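Local coordinates for D-methionine-binding lipoprotein MetQ (PDB 4YAH) that binds methionine as the substrate-binding lipoprotein of an ATP-driven D-methionine transport system in Escherichia coli, at residues L146-K158 against P165-I179. Sequence-based numbering, arbitrary orientation.
Sequences LLLLQKVGLIKLK and PTVLDVVENPKNLKI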
loop_
_atom_site.group_PDB
_atom_site.type_symbol
_atom_site.label_atom_id
_atom_site.label_comp_id
_atom_site.label_asym_id
_atom_site.label_seq_id
_atom_site.Cartn_x
_atom_site.Cartn_y
_atom_site.Cartn_z
ATOM N N LEU A 146 7.384 9.784 6.593
ATOM C CA LEU A 146 8.245 10.873 7.052
ATOM C C LEU A 146 8.699 11.743 5.881
ATOM O O LEU A 146 8.774 12.970 6.006
ATOM C CB LEU A 146 9.443 10.315 7.810
ATOM C CG LEU A 146 9.111 9.626 9.130
ATOM C CD1 LEU A 146 10.367 9.099 9.723
ATOM C CD2 LEU A 146 8.442 10.575 10.107
ATOM N N LEU A 147 8.986 11.130 4.732
ATOM C CA LEU A 147 9.343 11.913 3.554
ATOM C C LEU A 147 8.182 12.816 3.132
ATOM O O LEU A 147 8.405 13.939 2.696
ATOM C CB LEU A 147 9.764 10.991 2.409
ATOM C CG LEU A 147 11.111 10.331 2.675
ATOM C CD1 LEU A 147 11.310 9.191 1.678
ATOM C CD2 LEU A 147 12.251 11.333 2.605
ATOM N N LEU A 148 6.947 12.334 3.295
ATOM C CA LEU A 148 5.780 13.135 2.939
ATOM C C LEU A 148 5.623 14.315 3.907
ATOM O O LEU A 148 5.338 15.444 3.480
ATOM C CB LEU A 148 4.518 12.263 2.904
ATOM C CG LEU A 148 3.212 12.978 2.535
ATOM C CD1 LEU A 148 3.331 13.754 1.239
ATOM C CD2 LEU A 148 2.076 11.982 2.419
ATOM N N LEU A 149 5.832 14.059 5.198
ATOM C CA LEU A 149 5.753 15.107 6.211
ATOM C C LEU A 149 6.835 16.160 5.970
ATOM O O LEU A 149 6.633 17.345 6.265
ATOM C CB LEU A 149 5.894 14.505 7.604
ATOM C CG LEU A 149 4.718 13.607 8.007
ATOM C CD1 LEU A 149 4.967 12.948 9.357
ATOM C CD2 LEU A 149 3.395 14.345 8.027
ATOM N N GLN A 150 7.975 15.728 5.440
ATOM C CA GLN A 150 9.049 16.662 5.096
ATOM C C GLN A 150 8.652 17.478 3.862
ATOM O O GLN A 150 8.859 18.694 3.809
ATOM C CB GLN A 150 10.370 15.917 4.850
ATOM C CG GLN A 150 11.505 16.834 4.356
ATOM C CD GLN A 150 12.830 16.101 4.227
ATOM O OE1 GLN A 150 13.768 16.373 4.971
ATOM N NE2 GLN A 150 12.907 15.170 3.283
ATOM N N LYS A 151 8.087 16.798 2.869
ATOM C CA LYS A 151 7.653 17.450 1.643
ATOM C C LYS A 151 6.685 18.602 1.917
ATOM O O LYS A 151 6.758 19.645 1.259
ATOM C CB LYS A 151 7.012 16.428 0.715
ATOM C CG LYS A 151 6.393 16.975 -0.557
ATOM C CD LYS A 151 5.660 15.854 -1.281
ATOM C CE LYS A 151 4.637 16.367 -2.283
ATOM N NZ LYS A 151 5.287 16.964 -3.477
ATOM N N VAL A 152 5.771 18.411 2.863
ATOM C CA VAL A 152 4.789 19.455 3.161
ATOM C C VAL A 152 5.309 20.428 4.219
ATOM O O VAL A 152 4.578 21.316 4.662
ATOM C CB VAL A 152 3.434 18.830 3.596
ATOM C CG1 VAL A 152 2.937 17.908 2.501
ATOM C CG2 VAL A 152 3.551 18.070 4.917
ATOM N N GLY A 153 6.569 20.259 4.618
ATOM C CA GLY A 153 7.266 21.255 5.429
ATOM C C GLY A 153 7.098 21.181 6.941
ATOM O O GLY A 153 7.494 22.105 7.663
ATOM N N LEU A 154 6.517 20.092 7.435
ATOM C CA LEU A 154 6.276 19.959 8.860
ATOM C C LEU A 154 7.545 19.576 9.612
ATOM O O LEU A 154 7.739 19.976 10.760
ATOM C CB LEU A 154 5.181 18.937 9.117
ATOM C CG LEU A 154 3.780 19.381 8.695
ATOM C CD1 LEU A 154 2.810 18.230 8.776
ATOM C CD2 LEU A 154 3.281 20.509 9.578
ATOM N N ILE A 155 8.418 18.825 8.952
ATOM C CA ILE A 155 9.658 18.373 9.562
ATOM C C ILE A 155 10.786 18.456 8.546
ATOM O O ILE A 155 10.551 18.580 7.337
ATOM C CB ILE A 155 9.566 16.914 10.072
ATOM C CG1 ILE A 155 9.287 15.964 8.904
ATOM C CG2 ILE A 155 8.506 16.790 11.134
ATOM C CD1 ILE A 155 9.185 14.492 9.300
ATOM N N LYS A 156 12.016 18.370 9.034
ATOM C CA LYS A 156 13.161 18.187 8.164
ATOM C C LYS A 156 13.945 16.985 8.645
ATOM O O LYS A 156 14.107 16.774 9.851
ATOM C CB LYS A 156 14.049 19.438 8.126
ATOM C CG LYS A 156 15.193 19.328 7.116
ATOM C CD LYS A 156 15.953 20.639 6.973
ATOM C CE LYS A 156 17.397 20.397 6.551
ATOM N NZ LYS A 156 17.541 19.308 5.531
ATOM N N LEU A 157 14.409 16.197 7.686
ATOM C CA LEU A 157 15.181 14.997 7.952
ATOM C C LEU A 157 16.660 15.180 7.629
ATOM O O LEU A 157 17.035 16.007 6.789
ATOM C CB LEU A 157 14.652 13.831 7.135
ATOM C CG LEU A 157 13.173 13.498 7.306
ATOM C CD1 LEU A 157 12.802 12.505 6.239
ATOM C CD2 LEU A 157 12.915 12.955 8.699
ATOM N N LYS A 158 17.479 14.371 8.290
ATOM C CA LYS A 158 18.911 14.292 8.007
ATOM C C LYS A 158 19.175 13.985 6.544
ATOM O O LYS A 158 18.367 13.355 5.864
ATOM C CB LYS A 158 19.570 13.207 8.857
ATOM C CG LYS A 158 19.811 13.575 10.297
ATOM C CD LYS A 158 20.623 12.491 10.998
ATOM C CE LYS A 158 20.653 12.711 12.503
ATOM N NZ LYS A 158 21.557 11.752 13.196
ATOM N N PRO A 165 14.229 6.832 6.118
ATOM C CA PRO A 165 14.372 7.612 7.349
ATOM C C PRO A 165 13.566 7.011 8.510
ATOM O O PRO A 165 12.543 6.355 8.283
ATOM C CB PRO A 165 13.813 8.984 6.959
ATOM C CG PRO A 165 12.805 8.690 5.907
ATOM C CD PRO A 165 13.373 7.508 5.129
ATOM N N THR A 166 14.036 7.241 9.733
ATOM C CA THR A 166 13.278 6.925 10.942
ATOM C C THR A 166 13.014 8.200 11.717
ATOM O O THR A 166 13.474 9.271 11.330
ATOM C CB THR A 166 14.016 5.948 11.857
ATOM O OG1 THR A 166 15.121 6.617 12.461
ATOM C CG2 THR A 166 14.510 4.735 11.087
ATOM N N VAL A 167 12.287 8.094 12.819
ATOM C CA VAL A 167 12.003 9.273 13.624
ATOM C C VAL A 167 13.295 9.843 14.207
ATOM O O VAL A 167 13.396 11.042 14.448
ATOM C CB VAL A 167 10.993 8.945 14.734
ATOM C CG1 VAL A 167 10.779 10.130 15.661
ATOM C CG2 VAL A 167 9.673 8.553 14.103
ATOM N N LEU A 168 14.296 8.998 14.411
ATOM C CA LEU A 168 15.606 9.477 14.866
ATOM C C LEU A 168 16.282 10.435 13.884
ATOM O O LEU A 168 17.175 11.190 14.266
ATOM C CB LEU A 168 16.547 8.302 15.115
ATOM C CG LEU A 168 16.106 7.307 16.182
ATOM C CD1 LEU A 168 17.168 6.223 16.315
ATOM C CD2 LEU A 168 15.865 7.985 17.506
ATOM N N ASP A 169 15.855 10.406 12.627
ATOM C CA ASP A 169 16.412 11.268 11.580
ATOM C C ASP A 169 15.742 12.648 11.486
ATOM O O ASP A 169 16.089 13.447 10.625
ATOM C CB ASP A 169 16.305 10.574 10.228
ATOM C CG ASP A 169 17.190 9.339 10.137
ATOM O OD1 ASP A 169 18.383 9.447 10.497
ATOM O OD2 ASP A 169 16.697 8.267 9.713
ATOM N N VAL A 170 14.776 12.917 12.355
ATOM C CA VAL A 170 14.101 14.203 12.347
ATOM C C VAL A 170 15.025 15.210 12.994
ATOM O O VAL A 170 15.384 15.055 14.164
ATOM C CB VAL A 170 12.766 14.158 13.078
ATOM C CG1 VAL A 170 12.170 15.578 13.224
ATOM C CG2 VAL A 170 11.813 13.266 12.330
ATOM N N VAL A 171 15.394 16.243 12.238
ATOM C CA VAL A 171 16.325 17.255 12.743
ATOM C C VAL A 171 15.682 18.620 12.955
ATOM O O VAL A 171 16.235 19.448 13.673
ATOM C CB VAL A 171 17.541 17.407 11.807
ATOM C CG1 VAL A 171 18.358 16.137 11.846
ATOM C CG2 VAL A 171 17.129 17.722 10.379
ATOM N N GLU A 172 14.533 18.853 12.327
ATOM C CA GLU A 172 13.713 20.022 12.602
ATOM C C GLU A 172 12.270 19.573 12.763
ATOM O O GLU A 172 11.771 18.735 11.998
ATOM C CB GLU A 172 13.821 21.068 11.496
ATOM C CG GLU A 172 15.237 21.584 11.255
ATOM C CD GLU A 172 15.295 22.571 10.112
ATOM O OE1 GLU A 172 16.412 22.845 9.616
ATOM O OE2 GLU A 172 14.217 23.070 9.713
ATOM N N ASN A 173 11.623 20.126 13.775
ATOM C CA ASN A 173 10.254 19.778 14.126
ATOM C C ASN A 173 9.706 20.942 14.939
ATOM O O ASN A 173 9.510 20.838 16.149
ATOM C CB ASN A 173 10.234 18.464 14.896
ATOM C CG ASN A 173 8.831 18.030 15.309
ATOM O OD1 ASN A 173 7.819 18.543 14.818
ATOM N ND2 ASN A 173 8.775 17.064 16.219
ATOM N N PRO A 174 9.467 22.068 14.264
ATOM C CA PRO A 174 9.140 23.309 14.994
ATOM C C PRO A 174 7.817 23.287 15.762
ATOM O O PRO A 174 7.690 24.005 16.753
ATOM C CB PRO A 174 9.109 24.366 13.884
ATOM C CG PRO A 174 8.982 23.626 12.611
ATOM C CD PRO A 174 9.639 22.304 12.820
ATOM N N LYS A 175 6.850 22.488 15.325
ATOM C CA LYS A 175 5.595 22.345 16.051
ATOM C C LYS A 175 5.689 21.270 17.135
ATOM O O LYS A 175 4.702 21.011 17.826
ATOM C CB LYS A 175 4.441 22.010 15.110
ATOM C CG LYS A 175 4.170 23.036 14.044
ATOM C CD LYS A 175 2.979 22.633 13.173
ATOM C CE LYS A 175 2.758 23.597 12.023
ATOM N NZ LYS A 175 2.160 24.894 12.474
ATOM N N ASN A 176 6.867 20.668 17.298
ATOM C CA ASN A 176 7.069 19.631 18.314
ATOM C C ASN A 176 6.013 18.547 18.198
ATOM O O ASN A 176 5.416 18.128 19.190
ATOM C CB ASN A 176 7.040 20.223 19.720
ATOM C CG ASN A 176 8.110 21.274 19.924
ATOM O OD1 ASN A 176 9.285 21.033 19.655
ATOM N ND2 ASN A 176 7.708 22.447 20.390
ATOM N N LEU A 177 5.783 18.106 16.970
ATOM C CA LEU A 177 4.858 17.028 16.706
ATOM C C LEU A 177 5.379 15.731 17.286
ATOM O O LEU A 177 6.583 15.517 17.360
ATOM C CB LEU A 177 4.647 16.875 15.205
ATOM C CG LEU A 177 4.213 18.138 14.472
ATOM C CD1 LEU A 177 4.223 17.878 12.979
ATOM C CD2 LEU A 177 2.830 18.556 14.946
ATOM N N LYS A 178 4.455 14.868 17.686
ATOM C CA LYS A 178 4.800 13.580 18.245
ATOM C C LYS A 178 4.391 12.533 17.222
ATOM O O LYS A 178 3.210 12.369 16.935
ATOM C CB LYS A 178 4.087 13.331 19.573
ATOM C CG LYS A 178 4.201 14.474 20.571
ATOM C CD LYS A 178 5.642 14.728 20.968
ATOM C CE LYS A 178 5.746 15.792 22.056
ATOM N NZ LYS A 178 5.173 15.316 23.349
ATOM N N ILE A 179 5.373 11.843 16.666
ATOM C CA ILE A 179 5.113 10.832 15.661
ATOM C C ILE A 179 4.734 9.545 16.373
ATOM O O ILE A 179 5.491 9.043 17.199
ATOM C CB ILE A 179 6.336 10.605 14.746
ATOM C CG1 ILE A 179 6.794 11.929 14.137
ATOM C CG2 ILE A 179 6.003 9.597 13.663
ATOM C CD1 ILE A 179 5.776 12.569 13.256
HETATM O O HOH W 1 6.757 20.464 13.249
HETATM O O HOH W 2 19.995 9.689 13.083
#
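Leu157 lodges its two methyls in separate places on the opposing segment: CD1 lies 3.7 Å from Pro165 CB, and CD2 rests 3.8 Å from Val170 CG2. Pro165 also takes Leu147 across its CG, the two side chains meeting at about a right angle. Beside them Leu146 pushes CD1 against the backbone of Thr166, 3.4 Å from its carbonyl carbon, while Leu149 and Ile179 meet tip to tip through their CD1 methyls, joining helix 139-151 to the edge strand 178-182 of the five-stranded sheet in one lobe of the periplasmic binding protein fold. Ile155, its CG1 wedged between backbone N and carbonyl carbon (chi1 62°), carries CD1 to Val170 CG2, so that it and Leu157 both pack on strand 170-172. Strands 156-157 and 170-172 pair as a small two-stranded antiparallel sheet interrupted by a classic beta bulge: Lys156 O accepts from both Val171 N (2.8 Å) and Glu172 N (3.3 Å). Gln150, in the last turn of the helix, reaches forward with OE1 to Leu157 N, the donor standing above the amide carbonyl plane. The solvent side is looser and wetter. There Lys156 lays its methylene chain obliquely over Glu172, yet NZ stays 5.5 Å from OE1, too far for a salt bridge. Lys158 presses CG tightly on Val171 CG1 (3.3 Å) before its chain, extended beyond CG, runs out to a water that links NZ to Asp169 OD1. At the far end a second water donates to Leu154 O and Asn173 OD1 and accepts from Lys175 N; the Asn173 amide also grips Leu177 twice, OD1 taking its N-H and ND2 giving to its O.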